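Local coordinates for putative lipoprotein (PDB 3QNK) that probably binds glycans at the bacterial cell surface, as a SusD-family outer-membrane lipoprotein built round an alpha-alpha superhelix, at residues G314-F319 with Q420-P425; N62-S67 with T490-L495; N141-R146 with V506-L511. All blocks are in the same frame, centred on the assembly; numbering follows the deposited sequence.

Contact 1 of 3, residues G314-F319 with Q420-P425; sequences GREPRF and QRVGLP
Val422 turns its two methyl groups onto Arg318, and Leu424 sets CD1 3.4 Å from Arg318 NH2 and CD2 on Glu316 CB; these residues cover most of the contact surface. The motif on the 420-425 side is a Schellman motif: helix 408-420 ends there, with Gly423 at C-prime in a left-handed backbone conformation, and the turn presents Val422 and Leu424 to the start of helix 317-322. No hydrogen bond joins the two segments, so the contact rests on packing. Val422 CG1 lies 3.8 Å from Arg318 CG, while Val422 CG2 sits over one face of the guanidinium, displaced toward its rim. Arg318 is bent at chi3 (-62°), which brings NE back to the Glu316 carboxylate. There Arg318 NE and NH2 grip Glu316 side-on, NH2 to OE2 at 3.0 Å. Glu316 is also the N-cap of the helix: its OE1 accepts from Arg318 N at 3.0 Å, from above the carboxylate plane, as well as from NE. The guanidinium has further salt bridges to Glu446 and Glu442 of helix 432-446; three carboxylates therefore meet this buried group and would be expected to stabilise its charge. Leu424 CD2 packs on Glu316 CB at 3.9 Å, with the side chains at about a right angle. Beside this cluster the Pro317 ring meets backbone, its CD 3.2 Å from Val422 O.

Contact 2 of 3, residues N62-S67 with T490-L495; sequences NYDMVS and TWNDRL
Asp64 and Arg494 reach toward each other tip to tip, with the carboxylate and guanidinium planes 88° apart. CG of Asp64 is anti to the backbone N (chi1 -177°), which carries the carboxylate toward the 490-495 segment. Both Arg494 bonds end on Asp64 OD1: NE at 2.7 Å, on the syn lone pair of OD1, and NH2 at 2.9 Å, from above the carboxylate plane. OD1 stays in the plane of the guanidinium, and NH2 adds a weak bond to Asp64 O. From NE back to CG the arginine chain is extended, and NH1 continues to Gly516 O near the C-terminus. The contact pairs a loop near the N-terminus of this SusD-family fold with the loop that follows strand 480-488, where an Asx turn, Asn492 OD1 accepting from Arg494 N, leads into the 3-10 segment 493-495. The amide of Asn492 lies nearly parallel to the Asp64 carboxylate, and Asn492 CB is 3.2 Å from Asp64 OD2. Beside the salt bridge Leu495 CD2 touches Val66 CG2 at 3.9 Å, the two side chains crossing at a slant. Thr490 N donates to Asn62 O at 3.1 Å, and Thr490 CG2 rests against the Tyr63 carbonyl.

Contact 3 of 3, residues N141-R146 with V506-L511; sequences NWEIPR and VRSSVL
Val510 pushes CG2 against the backbone from Glu143 to Pro145, in the tightly packed part of the contact, which centres on Glu143. Val510 CG2 lies 3.5 Å from both Glu143 C and Pro145 N. Bent at chi2 (-126°), the Glu143 side chain turns its carboxylate to Ser509, and Glu143 OE1 takes two bonds: from Ser509 OG at 3.1 Å, on the syn lone pair of OE1, and from Ser509 N at 3.2 Å, from above the carboxylate plane. An Asx turn, with Asn141 OD1 accepting from Glu143 N, and an inverse gamma turn centred on Glu143 shape the loop that offers this carboxylate. Tyr250 of the second subunit packs on Glu143 and Arg507, placing this edge at the dimer contact. Further on, Leu511 CD1 meets Arg146 CG at 3.5 Å, the two side chains crossing at about a right angle. Leu511 is buried and also touches Ile130, whereas the arginine head continues to Lys512 O, Asn514 and Gly128 O. The solvent side is at Pro145 and Ser509, both exposed; there the packing is looser, with Pro145 CD 4.0 Å from Val510 CG2. In this SusD-family fold the pairing joins the loop between helices 101-126 and 149-166 to the chain leaving helix 502-507.

Overall arrangement
Contacts 2 and 3 both tie the C-terminal part of the chain to its N-terminal part; their segments alternate in sequence, so the two closures cross. Their centres are about 26 Å apart and their nearest atoms about 10 Å. Contact 1 is nested within both closures and joins parts of the later half of the chain. Its centre is about 35 Å from that of contact 2 and about 51 Å from that of contact 3, which lies on the opposite side of the chain's centre. Contact 3 alone of the three reaches the second subunit. A phosphate ion, probably from the crystallisation liquor, lies about 3 Å from the Tyr63 side chain in contact 2.

Contact 1 of 3, residues G314-F319 with Q420-P425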
# COMPACT_ATOMS: atom_id res chain seq x y z
N GLY B 314 -11.60 5.05 -44.61
CA GLY B 314 -12.41 6.27 -44.63
C GLY B 314 -12.96 6.85 -43.35
O GLY B 314 -13.87 7.69 -43.39
N ARG B 315 -12.37 6.45 -42.21
CA ARG B 315 -12.80 6.90 -40.88
C ARG B 315 -12.33 8.31 -40.56
O ARG B 315 -11.44 8.83 -41.24
CB ARG B 315 -12.26 5.93 -39.81
CG ARG B 315 -12.82 4.52 -39.86
CD ARG B 315 -14.33 4.39 -39.76
NE ARG B 315 -14.66 2.98 -39.83
CZ ARG B 315 -15.14 2.27 -38.82
NH1 ARG B 315 -15.51 2.88 -37.70
NH2 ARG B 315 -15.33 0.96 -38.94
N GLU B 316 -12.95 8.93 -39.55
CA GLU B 316 -12.57 10.28 -39.09
C GLU B 316 -11.17 10.22 -38.36
O GLU B 316 -10.81 9.15 -37.86
CB GLU B 316 -13.66 10.87 -38.20
CG GLU B 316 -13.90 10.09 -36.92
CD GLU B 316 -13.62 10.84 -35.63
OE1 GLU B 316 -12.65 11.64 -35.58
OE2 GLU B 316 -14.37 10.61 -34.66
N PRO B 317 -10.36 11.33 -38.32
CA PRO B 317 -8.99 11.23 -37.76
C PRO B 317 -8.83 10.56 -36.38
O PRO B 317 -7.82 9.89 -36.19
CB PRO B 317 -8.56 12.70 -37.69
CG PRO B 317 -9.24 13.34 -38.84
CD PRO B 317 -10.59 12.67 -38.91
N ARG B 318 -9.80 10.72 -35.45
CA ARG B 318 -9.69 10.16 -34.08
C ARG B 318 -9.66 8.65 -34.10
O ARG B 318 -9.14 8.04 -33.16
CB ARG B 318 -10.79 10.67 -33.15
CG ARG B 318 -10.70 12.17 -32.85
CD ARG B 318 -11.88 12.70 -32.05
NE ARG B 318 -13.14 12.57 -32.77
CZ ARG B 318 -14.30 13.06 -32.35
NH1 ARG B 318 -14.36 13.75 -31.23
NH2 ARG B 318 -15.40 12.89 -33.07
N PHE B 319 -10.18 8.03 -35.18
CA PHE B 319 -10.15 6.58 -35.31
C PHE B 319 -8.69 6.10 -35.41
O PHE B 319 -8.27 5.28 -34.60
CB PHE B 319 -10.98 6.10 -36.49
CG PHE B 319 -10.80 4.63 -36.78
CD1 PHE B 319 -11.46 3.66 -36.02
CD2 PHE B 319 -9.92 4.20 -37.78
CE1 PHE B 319 -11.29 2.31 -36.27
CE2 PHE B 319 -9.74 2.83 -38.02
CZ PHE B 319 -10.43 1.90 -37.28
N GLN B 420 -15.50 20.15 -35.45
CA GLN B 420 -14.79 21.00 -36.40
C GLN B 420 -13.29 20.74 -36.35
O GLN B 420 -12.66 20.73 -37.40
CB GLN B 420 -15.05 22.51 -36.14
CG GLN B 420 -16.37 23.04 -36.72
CD GLN B 420 -16.75 24.42 -36.17
OE1 GLN B 420 -17.92 24.67 -35.74
NE2 GLN B 420 -15.78 25.37 -36.22
N ARG B 421 -12.74 20.42 -35.15
CA ARG B 421 -11.30 20.29 -35.07
C ARG B 421 -10.77 18.98 -35.65
O ARG B 421 -9.55 18.88 -35.81
CB ARG B 421 -10.71 20.61 -33.67
CG ARG B 421 -10.63 19.49 -32.75
CD ARG B 421 -9.30 18.80 -32.59
NE ARG B 421 -9.43 18.14 -31.30
CZ ARG B 421 -8.73 18.49 -30.24
NH1 ARG B 421 -7.71 19.33 -30.36
NH2 ARG B 421 -9.00 17.97 -29.06
N VAL B 422 -11.65 18.04 -36.06
CA VAL B 422 -11.27 16.77 -36.71
C VAL B 422 -11.92 16.66 -38.12
O VAL B 422 -12.07 15.55 -38.66
CB VAL B 422 -11.56 15.54 -35.83
CG1 VAL B 422 -10.63 15.53 -34.61
CG2 VAL B 422 -13.03 15.46 -35.41
N GLY B 423 -12.33 17.80 -38.66
CA GLY B 423 -12.95 17.89 -39.98
C GLY B 423 -14.32 17.26 -40.13
O GLY B 423 -14.75 16.96 -41.26
N LEU B 424 -15.02 17.05 -39.01
CA LEU B 424 -16.37 16.45 -39.01
C LEU B 424 -17.44 17.53 -39.23
O LEU B 424 -17.34 18.60 -38.64
CB LEU B 424 -16.67 15.64 -37.73
CG LEU B 424 -16.06 14.24 -37.65
CD1 LEU B 424 -16.31 13.61 -36.30
CD2 LEU B 424 -16.62 13.32 -38.75
N PRO B 425 -18.45 17.28 -40.08
CA PRO B 425 -19.49 18.30 -40.29
C PRO B 425 -20.30 18.56 -39.01
O PRO B 425 -20.40 17.71 -38.14
CB PRO B 425 -20.34 17.70 -41.42
CG PRO B 425 -20.15 16.26 -41.31
CD PRO B 425 -18.74 16.06 -40.85

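Contact 2 of 3, residues N62-S67 with T490-L495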
# COMPACT_ATOMS: atom_id res chain seq x y z
N ASN B 62 -16.85 -6.49 -13.84
CA ASN B 62 -17.43 -6.82 -15.13
C ASN B 62 -18.48 -7.95 -15.07
O ASN B 62 -19.27 -8.08 -15.99
CB ASN B 62 -16.32 -7.19 -16.09
CG ASN B 62 -15.50 -6.01 -16.54
OD1 ASN B 62 -15.99 -4.90 -16.66
ND2 ASN B 62 -14.26 -6.23 -16.89
N TYR B 63 -18.52 -8.72 -13.99
CA TYR B 63 -19.47 -9.83 -13.83
C TYR B 63 -20.28 -9.66 -12.53
O TYR B 63 -20.90 -10.62 -12.09
CB TYR B 63 -18.72 -11.19 -13.86
CG TYR B 63 -17.62 -11.25 -14.90
CD1 TYR B 63 -17.92 -11.46 -16.25
CD2 TYR B 63 -16.29 -10.99 -14.56
CE1 TYR B 63 -16.91 -11.47 -17.23
CE2 TYR B 63 -15.28 -10.96 -15.54
CZ TYR B 63 -15.59 -11.23 -16.86
OH TYR B 63 -14.59 -11.24 -17.78
N ASP B 64 -20.31 -8.45 -11.94
CA ASP B 64 -21.00 -8.11 -10.69
C ASP B 64 -20.57 -9.12 -9.59
O ASP B 64 -21.41 -9.75 -8.94
CB ASP B 64 -22.54 -8.04 -10.87
CG ASP B 64 -23.30 -7.61 -9.61
OD1 ASP B 64 -22.77 -6.74 -8.87
OD2 ASP B 64 -24.40 -8.15 -9.36
N MSE B 65 -19.25 -9.31 -9.45
CA MSE B 65 -18.76 -10.32 -8.50
C MSE B 65 -17.90 -9.73 -7.43
O MSE B 65 -17.41 -10.49 -6.59
CB MSE B 65 -18.08 -11.46 -9.23
CG MSE B 65 -19.12 -12.47 -9.67
SE MSE B 65 -18.68 -13.92 -10.83
CE MSE B 65 -16.68 -13.59 -11.15
N VAL B 66 -17.81 -8.38 -7.37
CA VAL B 66 -17.13 -7.65 -6.29
C VAL B 66 -18.00 -7.78 -5.00
O VAL B 66 -19.21 -8.04 -5.08
CB VAL B 66 -16.89 -6.16 -6.65
CG1 VAL B 66 -15.85 -6.02 -7.76
CG2 VAL B 66 -18.19 -5.46 -7.00
N SER B 67 -17.38 -7.56 -3.82
CA SER B 67 -18.05 -7.60 -2.52
C SER B 67 -17.28 -6.67 -1.61
O SER B 67 -16.27 -6.14 -2.04
CB SER B 67 -18.09 -9.03 -1.98
OG SER B 67 -16.83 -9.61 -1.65
N THR B 490 -22.11 -8.55 -17.17
CA THR B 490 -23.45 -8.34 -16.64
C THR B 490 -23.43 -7.07 -15.82
O THR B 490 -22.38 -6.48 -15.62
CB THR B 490 -24.02 -9.55 -15.91
OG1 THR B 490 -25.45 -9.37 -15.83
CG2 THR B 490 -23.38 -9.79 -14.52
N TRP B 491 -24.63 -6.66 -15.35
CA TRP B 491 -24.84 -5.44 -14.58
C TRP B 491 -25.77 -5.65 -13.39
O TRP B 491 -26.64 -6.53 -13.39
CB TRP B 491 -25.42 -4.35 -15.51
CG TRP B 491 -25.60 -3.04 -14.81
CD1 TRP B 491 -26.74 -2.58 -14.21
CD2 TRP B 491 -24.56 -2.11 -14.47
NE1 TRP B 491 -26.48 -1.42 -13.52
CE2 TRP B 491 -25.14 -1.11 -13.67
CE3 TRP B 491 -23.18 -2.04 -14.76
CZ2 TRP B 491 -24.40 -0.04 -13.15
CZ3 TRP B 491 -22.46 -0.94 -14.31
CH2 TRP B 491 -23.07 0.05 -13.53
N ASN B 492 -25.58 -4.82 -12.37
CA ASN B 492 -26.43 -4.62 -11.20
C ASN B 492 -26.28 -3.16 -10.78
O ASN B 492 -25.16 -2.65 -10.75
CB ASN B 492 -26.13 -5.56 -10.06
CG ASN B 492 -27.14 -5.42 -8.96
OD1 ASN B 492 -27.07 -4.50 -8.14
ND2 ASN B 492 -28.17 -6.26 -8.97
N ASP B 493 -27.40 -2.49 -10.46
CA ASP B 493 -27.38 -1.07 -10.12
C ASP B 493 -26.47 -0.72 -8.92
O ASP B 493 -26.03 0.43 -8.85
CB ASP B 493 -28.80 -0.56 -9.92
CG ASP B 493 -29.60 -0.43 -11.22
OD1 ASP B 493 -28.97 -0.42 -12.33
OD2 ASP B 493 -30.82 -0.24 -11.14
N ARG B 494 -26.09 -1.69 -8.07
CA ARG B 494 -25.17 -1.43 -6.95
C ARG B 494 -23.80 -1.00 -7.45
O ARG B 494 -23.07 -0.34 -6.71
CB ARG B 494 -25.04 -2.66 -6.02
CG ARG B 494 -24.30 -3.85 -6.64
CD ARG B 494 -24.19 -5.00 -5.71
NE ARG B 494 -23.36 -6.03 -6.32
CZ ARG B 494 -22.79 -7.03 -5.66
NH1 ARG B 494 -22.91 -7.12 -4.35
NH2 ARG B 494 -22.05 -7.92 -6.31
N LEU B 495 -23.45 -1.39 -8.70
CA LEU B 495 -22.18 -1.08 -9.39
C LEU B 495 -22.07 0.40 -9.76
O LEU B 495 -21.03 0.83 -10.29
CB LEU B 495 -22.00 -1.95 -10.63
CG LEU B 495 -21.91 -3.48 -10.43
CD1 LEU B 495 -21.85 -4.16 -11.77
CD2 LEU B 495 -20.67 -3.90 -9.59

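Contact 3 of 3, residues N141-R146 with V506-L511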
# COMPACT_ATOMS: atom_id res chain seq x y z
N ASN B 141 -11.88 12.12 18.07
CA ASN B 141 -12.72 10.94 18.03
C ASN B 141 -12.62 10.40 16.62
O ASN B 141 -12.86 11.14 15.66
CB ASN B 141 -14.15 11.28 18.41
CG ASN B 141 -15.15 10.25 18.01
OD1 ASN B 141 -14.94 9.04 18.18
ND2 ASN B 141 -16.24 10.72 17.43
N TRP B 142 -12.23 9.15 16.48
CA TRP B 142 -12.02 8.61 15.15
C TRP B 142 -13.24 7.92 14.57
O TRP B 142 -13.21 7.58 13.39
CB TRP B 142 -10.83 7.67 15.16
CG TRP B 142 -9.53 8.40 15.36
CD1 TRP B 142 -9.09 9.00 16.51
CD2 TRP B 142 -8.49 8.57 14.39
NE1 TRP B 142 -7.84 9.56 16.30
CE2 TRP B 142 -7.44 9.28 15.01
CE3 TRP B 142 -8.32 8.14 13.05
CZ2 TRP B 142 -6.24 9.57 14.36
CZ3 TRP B 142 -7.18 8.51 12.36
CH2 TRP B 142 -6.15 9.22 13.01
N GLU B 143 -14.31 7.75 15.35
CA GLU B 143 -15.52 7.17 14.80
C GLU B 143 -16.27 8.33 14.13
O GLU B 143 -17.07 9.04 14.74
CB GLU B 143 -16.35 6.39 15.83
CG GLU B 143 -15.68 5.09 16.28
CD GLU B 143 -16.46 3.80 16.17
OE1 GLU B 143 -17.71 3.84 16.25
OE2 GLU B 143 -15.82 2.72 16.08
N ILE B 144 -15.89 8.58 12.88
CA ILE B 144 -16.44 9.63 12.05
C ILE B 144 -17.23 8.99 10.91
O ILE B 144 -16.67 8.18 10.16
CB ILE B 144 -15.34 10.58 11.52
CG1 ILE B 144 -14.46 11.13 12.64
CG2 ILE B 144 -15.95 11.72 10.71
CD1 ILE B 144 -13.08 11.41 12.24
N PRO B 145 -18.54 9.33 10.78
CA PRO B 145 -19.31 8.75 9.68
C PRO B 145 -18.98 9.39 8.35
O PRO B 145 -18.39 10.47 8.29
CB PRO B 145 -20.76 9.08 10.08
CG PRO B 145 -20.66 10.30 10.88
CD PRO B 145 -19.36 10.25 11.60
N ARG B 146 -19.39 8.74 7.28
CA ARG B 146 -19.26 9.29 5.94
C ARG B 146 -20.22 10.48 5.80
O ARG B 146 -21.31 10.45 6.35
CB ARG B 146 -19.61 8.22 4.90
CG ARG B 146 -18.67 7.05 4.85
CD ARG B 146 -19.27 5.90 4.08
NE ARG B 146 -19.46 6.24 2.67
CZ ARG B 146 -20.21 5.54 1.83
NH1 ARG B 146 -20.84 4.45 2.24
NH2 ARG B 146 -20.34 5.93 0.57
N VAL B 506 -16.12 -2.71 9.41
CA VAL B 506 -16.21 -3.47 10.66
C VAL B 506 -15.46 -2.74 11.79
O VAL B 506 -15.80 -2.95 12.96
CB VAL B 506 -15.78 -4.97 10.56
CG1 VAL B 506 -16.56 -5.68 9.48
CG2 VAL B 506 -14.29 -5.14 10.34
N ARG B 507 -14.47 -1.92 11.43
CA ARG B 507 -13.63 -1.09 12.30
C ARG B 507 -14.43 0.00 13.04
O ARG B 507 -14.10 0.34 14.18
CB ARG B 507 -12.58 -0.40 11.41
CG ARG B 507 -11.31 0.02 12.07
CD ARG B 507 -10.15 -0.05 11.11
NE ARG B 507 -9.98 1.17 10.32
CZ ARG B 507 -8.81 1.58 9.82
NH1 ARG B 507 -7.70 0.89 10.05
NH2 ARG B 507 -8.74 2.70 9.11
N SER B 508 -15.47 0.55 12.37
CA SER B 508 -16.29 1.65 12.85
C SER B 508 -17.78 1.34 12.86
O SER B 508 -18.33 0.84 11.87
CB SER B 508 -16.04 2.87 11.96
OG SER B 508 -16.40 4.10 12.56
N SER B 509 -18.45 1.68 13.98
CA SER B 509 -19.90 1.47 14.09
C SER B 509 -20.66 2.42 13.19
O SER B 509 -21.65 2.02 12.57
CB SER B 509 -20.38 1.68 15.53
OG SER B 509 -19.41 1.31 16.49
N VAL B 510 -20.15 3.67 13.07
CA VAL B 510 -20.76 4.77 12.33
C VAL B 510 -20.51 4.70 10.82
O VAL B 510 -21.25 5.31 10.05
CB VAL B 510 -20.32 6.14 12.91
CG1 VAL B 510 -20.65 6.21 14.39
CG2 VAL B 510 -18.84 6.40 12.69
N LEU B 511 -19.49 3.95 10.40
CA LEU B 511 -19.16 3.81 8.98
C LEU B 511 -20.11 2.80 8.33
O LEU B 511 -20.17 1.63 8.73
CB LEU B 511 -17.69 3.41 8.81
CG LEU B 511 -17.06 3.79 7.48
CD1 LEU B 511 -16.98 5.27 7.32
CD2 LEU B 511 -15.69 3.19 7.36